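Endonuclease MutS2 (Deinococcus radiodurans, PDB 4OD6) probably acts as a nuclease through its C-terminal Smr domain, the part present here, and probably senses collided ribosomes and splits them in an ATP-driven step. Local coordinates at residues R44-K49 with H81-V86; S70-E75 with I85-R90. All coordinates share one frame; numbering follows the deposited sequence.

Interaction 1 (R44-K49 with H81-V86)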
ATOM      1  N   ARG A  44       5.759   1.364   0.231  1.00  9.66           N
ATOM      2  CA  ARG A  44       5.114   2.207   1.226  1.00 10.23           C
ATOM      3  C   ARG A  44       3.888   2.862   0.580  1.00  8.63           C
ATOM      4  O   ARG A  44       4.004   3.669  -0.335  1.00 10.11           O
ATOM      5  CB  ARG A  44       6.027   3.318   1.766  1.00 12.16           C
ATOM      6  CG  ARG A  44       6.978   2.877   2.824  1.00 14.31           C
ATOM      7  CD  ARG A  44       7.914   4.002   3.236  1.00 15.95           C
ATOM      8  NE  ARG A  44       7.283   5.254   3.630  1.00 16.86           N
ATOM      9  CZ  ARG A  44       6.892   5.573   4.853  1.00 18.05           C
ATOM     10  NH1 ARG A  44       7.025   4.735   5.837  1.00 17.34           N
ATOM     11  NH2 ARG A  44       6.356   6.749   5.036  1.00 19.51           N
ATOM     12  N   VAL A  45       2.726   2.496   1.080  1.00  7.65           N
ATOM     13  CA  VAL A  45       1.457   2.985   0.565  1.00  8.05           C
ATOM     14  C   VAL A  45       0.959   4.067   1.500  1.00  7.06           C
ATOM     15  O   VAL A  45       0.486   3.818   2.585  1.00  6.69           O
ATOM     16  CB  VAL A  45       0.433   1.842   0.448  1.00  8.21           C
ATOM     17  CG1 VAL A  45      -0.872   2.332  -0.156  1.00  7.79           C
ATOM     18  CG2 VAL A  45       1.006   0.704  -0.368  1.00  9.12           C
ATOM     19  N   VAL A  46       1.074   5.292   1.008  1.00  7.08           N
ATOM     20  CA  VAL A  46       0.701   6.497   1.731  1.00  7.26           C
ATOM     21  C   VAL A  46      -0.750   6.841   1.444  1.00  6.47           C
ATOM     22  O   VAL A  46      -1.050   7.533   0.487  1.00  7.58           O
ATOM     23  CB  VAL A  46       1.672   7.674   1.402  1.00  8.54           C
ATOM     24  CG1 VAL A  46       1.368   8.864   2.303  1.00 10.30           C
ATOM     25  CG2 VAL A  46       3.112   7.189   1.555  1.00  8.79           C
ATOM     26  N   HIS A  47      -1.643   6.348   2.314  1.00  6.92           N
ATOM     27  CA  HIS A  47      -3.078   6.582   2.156  1.00  7.65           C
ATOM     28  C   HIS A  47      -3.669   7.592   3.119  1.00  6.95           C
ATOM     29  O   HIS A  47      -4.746   8.015   2.916  1.00  8.67           O
ATOM     30  CB  HIS A  47      -3.898   5.281   2.210  1.00  7.37           C
ATOM     31  CG  HIS A  47      -3.506   4.366   3.322  1.00  7.38           C
ATOM     32  ND1 HIS A  47      -3.624   4.717   4.653  1.00  7.34           N
ATOM     33  CD2 HIS A  47      -2.904   3.159   3.304  1.00  8.40           C
ATOM     34  CE1 HIS A  47      -3.147   3.737   5.393  1.00  7.12           C
ATOM     35  NE2 HIS A  47      -2.692   2.788   4.599  1.00  7.67           N
ATOM     36  N   GLY A  48      -2.955   7.928   4.181  1.00  7.31           N
ATOM     37  CA  GLY A  48      -3.447   8.869   5.163  1.00  7.84           C
ATOM     38  C   GLY A  48      -4.337   8.178   6.172  1.00  8.34           C
ATOM     39  O   GLY A  48      -4.735   7.036   5.998  1.00  8.42           O
ATOM     40  N   LYS A  49      -4.667   8.898   7.247  1.00  9.35           N
ATOM     41  CA  LYS A  49      -5.528   8.343   8.291  1.00  9.78           C
ATOM     42  C   LYS A  49      -7.017   8.685   8.134  1.00 10.91           C
ATOM     43  O   LYS A  49      -7.845   7.777   8.081  1.00 13.29           O
ATOM     44  CB  LYS A  49      -5.045   8.817   9.662  1.00 11.61           C
ATOM     45  CG  LYS A  49      -3.646   8.344  10.018  1.00 14.28           C
ATOM     46  CD  LYS A  49      -3.225   8.819  11.400  1.00 17.46           C
ATOM     47  CE  LYS A  49      -1.794   8.410  11.711  1.00 20.85           C
ATOM     48  NZ  LYS A  49      -1.305   8.984  12.994  1.00 22.26           N
ATOM     49  N   HIS A  81      -0.372   4.460  11.098  1.00 19.48           N
ATOM     50  CA  HIS A  81      -1.591   3.939  10.522  1.00 20.25           C
ATOM     51  C   HIS A  81      -1.922   4.623   9.214  1.00 17.60           C
ATOM     52  O   HIS A  81      -2.787   4.190   8.570  1.00 18.20           O
ATOM     53  CB  HIS A  81      -2.801   4.086  11.489  1.00 22.28           C
ATOM     54  CG  HIS A  81      -2.878   3.008  12.513  1.00 22.90           C
ATOM     55  ND1 HIS A  81      -4.066   2.534  13.009  1.00 23.67           N
ATOM     56  CD2 HIS A  81      -1.907   2.313  13.139  1.00 22.91           C
ATOM     57  CE1 HIS A  81      -3.829   1.577  13.885  1.00 24.64           C
ATOM     58  NE2 HIS A  81      -2.527   1.426  13.987  1.00 23.54           N
ATOM     59  N   GLY A  82      -1.274   5.719   8.880  1.00 12.88           N
ATOM     60  CA  GLY A  82      -1.516   6.395   7.628  1.00 11.20           C
ATOM     61  C   GLY A  82      -0.701   5.838   6.460  1.00  8.24           C
ATOM     62  O   GLY A  82      -0.841   6.262   5.364  1.00  7.63           O
ATOM     63  N   VAL A  83       0.155   4.888   6.776  1.00  7.72           N
ATOM     64  CA  VAL A  83       0.968   4.229   5.769  1.00  7.22           C
ATOM     65  C   VAL A  83       0.886   2.721   5.968  1.00  7.38           C
ATOM     66  O   VAL A  83       1.033   2.197   7.065  1.00  9.54           O
ATOM     67  CB  VAL A  83       2.428   4.686   5.853  1.00  8.26           C
ATOM     68  CG1 VAL A  83       3.287   3.973   4.814  1.00  9.13           C
ATOM     69  CG2 VAL A  83       2.535   6.206   5.754  1.00  8.35           C
ATOM     70  N   THR A  84       0.672   2.020   4.879  1.00  6.78           N
ATOM     71  CA  THR A  84       0.692   0.556   4.887  1.00  7.16           C
ATOM     72  C   THR A  84       1.944   0.068   4.145  1.00  6.96           C
ATOM     73  O   THR A  84       2.207   0.454   3.047  1.00  7.49           O
ATOM     74  CB  THR A  84      -0.579  -0.081   4.227  1.00  8.01           C
ATOM     75  OG1 THR A  84      -1.732   0.223   5.010  1.00  9.90           O
ATOM     76  CG2 THR A  84      -0.476  -1.573   4.148  1.00  7.71           C
ATOM     77  N   ILE A  85       2.702  -0.789   4.788  1.00  6.73           N
ATOM     78  CA  ILE A  85       3.878  -1.418   4.201  1.00  7.45           C
ATOM     79  C   ILE A  85       3.440  -2.689   3.524  1.00  7.17           C
ATOM     80  O   ILE A  85       2.762  -3.516   4.141  1.00  8.14           O
ATOM     81  CB  ILE A  85       4.921  -1.786   5.292  1.00  9.52           C
ATOM     82  CG1 ILE A  85       5.280  -0.558   6.150  1.00 11.12           C
ATOM     83  CG2 ILE A  85       6.189  -2.362   4.705  1.00 10.10           C
ATOM     84  CD1 ILE A  85       5.848   0.578   5.354  1.00 11.67           C
ATOM     85  N   VAL A  86       3.813  -2.834   2.269  1.00  6.54           N
ATOM     86  CA  VAL A  86       3.477  -4.021   1.509  1.00  6.04           C
ATOM     87  C   VAL A  86       4.778  -4.750   1.153  1.00  5.70           C
ATOM     88  O   VAL A  86       5.641  -4.226   0.470  1.00  6.14           O
ATOM     89  CB  VAL A  86       2.678  -3.667   0.233  1.00  6.19           C
ATOM     90  CG1 VAL A  86       2.357  -4.933  -0.548  1.00  6.95           C
ATOM     91  CG2 VAL A  86       1.380  -2.915   0.592  1.00  7.21           C
TER
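The ring of His47 reaches across to Thr84, its NE2 2.8 Å from Thr84 OG1 in a hydrogen bond whose direction is open. CG sits between the backbone N and the carbonyl carbon (chi1 46°), a torsion that brings the ring over the neighbouring strand end. ND1 donates to Gly48 O at 2.9 Å, with that oxygen in the ring plane. Gly82 O lies over one ring face, and His81 O meets CE1 at the edge. Gly82 O also takes a 2.9 Å bond from Gly48 N and a weak one from His47 N, joining the turn after strand 43-46 to the start of strand 83-88. His47, Gly48 and Lys49 begin what is probably the His-Gly-X-Gly signature of Smr domains. Within these central antiparallel strands of the Smr sheet, Val45 and Thr84 form a hydrogen-bonded pair. On the sheet face of Arg44, Val83 CG1 lies over the middle of one guanidinium face, 3.9 Å from Arg44 CZ. Ile85 CD1 packs on Arg44 CG at 3.6 Å. The guanidinium itself is held by Glu13 and Gln78 O. With one nitrogen tied to its own turn and the other to Thr84, the imidazole is held in a single orientation.

Interaction 2 (S70-E75 with I85-R90)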
ATOM      1  N   SER A  70       3.005 -10.134   2.490  1.00  8.08           N
ATOM      2  CA  SER A  70       2.412  -9.671   3.745  1.00  8.45           C
ATOM      3  C   SER A  70       2.270  -8.159   3.713  1.00  8.08           C
ATOM      4  O   SER A  70       2.777  -7.526   2.848  1.00  7.10           O
ATOM      5  CB  SER A  70       3.250 -10.118   4.947  1.00 10.14           C
ATOM      6  OG  SER A  70       4.500  -9.517   4.922  1.00 11.31           O
ATOM      7  N   PHE A  71       1.530  -7.613   4.647  1.00  7.58           N
ATOM      8  CA  PHE A  71       1.369  -6.169   4.812  1.00  8.63           C
ATOM      9  C   PHE A  71       1.099  -5.830   6.272  1.00  9.38           C
ATOM     10  O   PHE A  71       0.623  -6.668   7.036  1.00 10.43           O
ATOM     11  CB  PHE A  71       0.244  -5.673   3.906  1.00  8.47           C
ATOM     12  CG  PHE A  71      -1.095  -6.254   4.208  1.00 10.23           C
ATOM     13  CD1 PHE A  71      -1.508  -7.436   3.627  1.00 11.00           C
ATOM     14  CD2 PHE A  71      -1.949  -5.621   5.057  1.00 11.23           C
ATOM     15  CE1 PHE A  71      -2.739  -7.971   3.923  1.00 12.55           C
ATOM     16  CE2 PHE A  71      -3.171  -6.156   5.327  1.00 12.87           C
ATOM     17  CZ  PHE A  71      -3.563  -7.304   4.750  1.00 13.49           C
ATOM     18  N   HIS A  72       1.437  -4.610   6.666  1.00 10.31           N
ATOM     19  CA  HIS A  72       1.250  -4.130   8.019  1.00 12.01           C
ATOM     20  C   HIS A  72       1.399  -2.619   8.075  1.00 11.14           C
ATOM     21  O   HIS A  72       1.878  -2.007   7.164  1.00  9.81           O
ATOM     22  CB  HIS A  72       2.244  -4.778   8.976  1.00 14.41           C
ATOM     23  CG  HIS A  72       3.659  -4.639   8.558  1.00 16.87           C
ATOM     24  ND1 HIS A  72       4.401  -3.493   8.748  1.00 17.42           N
ATOM     25  CD2 HIS A  72       4.468  -5.505   7.916  1.00 17.92           C
ATOM     26  CE1 HIS A  72       5.608  -3.678   8.260  1.00 19.09           C
ATOM     27  NE2 HIS A  72       5.674  -4.890   7.749  1.00 18.97           N
ATOM     28  N   ASP A  73       1.007  -2.053   9.201  1.00 13.36           N
ATOM     29  CA  ASP A  73       1.164  -0.631   9.466  1.00 16.02           C
ATOM     30  C   ASP A  73       2.622  -0.290   9.479  1.00 15.24           C
ATOM     31  O   ASP A  73       3.450  -1.071   9.838  1.00 16.75           O
ATOM     32  CB  ASP A  73       0.640  -0.278  10.860  1.00 19.32           C
ATOM     33  CG  ASP A  73      -0.814  -0.510  11.023  1.00 23.46           C
ATOM     34  OD1 ASP A  73      -1.551  -0.321  10.119  1.00 23.97           O
ATOM     35  OD2 ASP A  73      -1.249  -0.849  12.143  1.00 27.04           O
ATOM     36  N   ALA A  74       2.922   0.926   9.084  1.00 15.07           N
ATOM     37  CA  ALA A  74       4.231   1.460   9.287  1.00 16.70           C
ATOM     38  C   ALA A  74       4.473   1.676  10.775  1.00 20.65           C
ATOM     39  O   ALA A  74       3.575   1.775  11.524  1.00 20.53           O
ATOM     40  CB  ALA A  74       4.408   2.765   8.540  1.00 15.53           C
ATOM     41  N   GLU A  75       5.745   1.816  11.086  1.00 25.55           N
ATOM     42  CA  GLU A  75       6.230   2.144  12.423  1.00 29.86           C
ATOM     43  C   GLU A  75       5.758   3.536  12.734  1.00 28.72           C
ATOM     44  O   GLU A  75       5.449   4.308  11.853  1.00 26.63           O
ATOM     45  CB  GLU A  75       7.748   2.102  12.468  1.00 35.16           C
ATOM     46  CG  GLU A  75       8.316   0.718  12.207  1.00 39.85           C
ATOM     47  CD  GLU A  75       8.006  -0.267  13.319  1.00 43.89           C
ATOM     48  OE1 GLU A  75       8.531  -1.397  13.306  1.00 45.13           O
ATOM     49  OE2 GLU A  75       7.246   0.104  14.218  1.00 45.49           O
ATOM     50  N   ILE A  85       2.702  -0.789   4.788  1.00  6.73           N
ATOM     51  CA  ILE A  85       3.878  -1.418   4.201  1.00  7.45           C
ATOM     52  C   ILE A  85       3.440  -2.689   3.524  1.00  7.17           C
ATOM     53  O   ILE A  85       2.762  -3.516   4.141  1.00  8.14           O
ATOM     54  CB  ILE A  85       4.921  -1.786   5.292  1.00  9.52           C
ATOM     55  CG1 ILE A  85       5.280  -0.558   6.150  1.00 11.12           C
ATOM     56  CG2 ILE A  85       6.189  -2.362   4.705  1.00 10.10           C
ATOM     57  CD1 ILE A  85       5.848   0.578   5.354  1.00 11.67           C
ATOM     58  N   VAL A  86       3.813  -2.834   2.269  1.00  6.54           N
ATOM     59  CA  VAL A  86       3.477  -4.021   1.509  1.00  6.04           C
ATOM     60  C   VAL A  86       4.778  -4.750   1.153  1.00  5.70           C
ATOM     61  O   VAL A  86       5.641  -4.226   0.470  1.00  6.14           O
ATOM     62  CB  VAL A  86       2.678  -3.667   0.233  1.00  6.19           C
ATOM     63  CG1 VAL A  86       2.357  -4.933  -0.548  1.00  6.95           C
ATOM     64  CG2 VAL A  86       1.380  -2.915   0.592  1.00  7.21           C
ATOM     65  N   ASN A  87       4.896  -5.980   1.646  1.00  6.08           N
ATOM     66  CA  ASN A  87       5.973  -6.909   1.279  1.00  6.82           C
ATOM     67  C   ASN A  87       5.501  -7.724   0.100  1.00  6.55           C
ATOM     68  O   ASN A  87       4.529  -8.440   0.185  1.00  7.57           O
ATOM     69  CB  ASN A  87       6.336  -7.784   2.462  1.00  8.13           C
ATOM     70  CG  ASN A  87       6.767  -6.954   3.644  1.00  9.98           C
ATOM     71  OD1 ASN A  87       7.706  -6.185   3.540  1.00 10.10           O
ATOM     72  ND2 ASN A  87       6.042  -7.066   4.749  1.00 12.22           N
ATOM     73  N   VAL A  88       6.189  -7.536  -1.012  1.00  6.61           N
ATOM     74  CA  VAL A  88       5.839  -8.105  -2.298  1.00  6.82           C
ATOM     75  C   VAL A  88       6.611  -9.400  -2.525  1.00  8.79           C
ATOM     76  O   VAL A  88       7.775  -9.513  -2.198  1.00 10.25           O
ATOM     77  CB  VAL A  88       6.144  -7.095  -3.436  1.00  8.06           C
ATOM     78  CG1 VAL A  88       5.830  -7.691  -4.799  1.00  8.73           C
ATOM     79  CG2 VAL A  88       5.378  -5.812  -3.234  1.00  8.19           C
ATOM     80  N   LYS A  89       5.948 -10.382  -3.086  1.00  8.94           N
ATOM     81  CA  LYS A  89       6.557 -11.692  -3.286  1.00 12.06           C
ATOM     82  C   LYS A  89       7.784 -11.565  -4.156  1.00 17.13           C
ATOM     83  O   LYS A  89       7.791 -10.837  -5.114  1.00 16.97           O
ATOM     84  CB  LYS A  89       5.556 -12.638  -3.958  1.00 11.39           C
ATOM     85  CG  LYS A  89       4.445 -13.111  -3.050  1.00 10.36           C
ATOM     86  CD  LYS A  89       3.530 -14.059  -3.810  1.00 10.81           C
ATOM     87  CE  LYS A  89       2.395 -14.598  -2.986  1.00 11.31           C
ATOM     88  NZ  LYS A  89       1.469 -15.375  -3.847  1.00 12.62           N
ATOM     89  N   ARG A  90       8.816 -12.308  -3.760  1.00 22.28           N
ATOM     90  CA  ARG A  90      10.082 -12.356  -4.481  1.00 25.87           C
ATOM     91  C   ARG A  90      10.106 -13.625  -5.314  1.00 29.68           C
ATOM     92  O   ARG A  90       9.611 -14.647  -4.874  1.00 31.49           O
ATOM     93  CB  ARG A  90      11.267 -12.341  -3.501  1.00 20.16           C
TER
HETATM   94  O   HOH W   1       8.055  -5.820   7.142  1.00 31.42           O
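Ser70 faces Asn87 as a hydrogen-bonded antiparallel pair: Ser70 N donates to Asn87 O at 3.2 Å, and Asn87 N returns a bond to Ser70 O. A third bond joins their side chains, Asn87 ND2 to Ser70 OG at 2.9 Å, with the hydroxyl oxygen 18° out of the amide plane. Phe71 projects from the other face of the sheet, where its ring leads away from strand 83-88 toward Arg59 and Leu62 of helix 53-62; its CA makes a CA-H...O contact of 3.1 Å with Ile85 O. Strands 68-73 and 83-88 form a beta hairpin with a long connection, and 68-73 is an outermost strand of the four-stranded alpha/beta Smr domain. His72 pairs with Ile85 through two backbone bonds, the shorter being Ile85 N to His72 O at 2.8 Å. With CG between the backbone N and the carbonyl carbon (chi1 54°), the imidazole lays one face over Ile85, whose CB lies 4.0 Å from the ring centroid in a CH-pi contact. ND1 donates to Asp73 O in a nearly straight bond of 2.8 Å (175°), which fixes the ring's turn. At the ring edge, a water in the plane sits 2.6 Å from His72 NE2 and takes a weak bond from Asn87 ND2. Asp73 turns from strand 83-88 to a salt bridge with Arg55. Ala74 CB then touches Ile85 CD1 at 4.1 Å.

Overall arrangement
From the N terminus, strand 13-15 and helix 21-38 lead to strand 43-46, the first half of interaction 1. The chain then passes through helix 53-62 to strand 68-73, the first half of interaction 2, before the connection brings it back as strand 83-88. That last strand closes both loops by entering between the two earlier strands. Interaction 2 closes the shorter hairpin loop, which crosses the longer loop of interaction 1: 70-75 leaves from inside it and pairs further along the last strand, with Ile85 and Val86 in both. Val83 O and Ala74 N, 3.0 Å apart in a probable hydrogen bond, join the contacts directly. Together they unite the sheet's interior with its 68-73 edge, alongside helix 53-62.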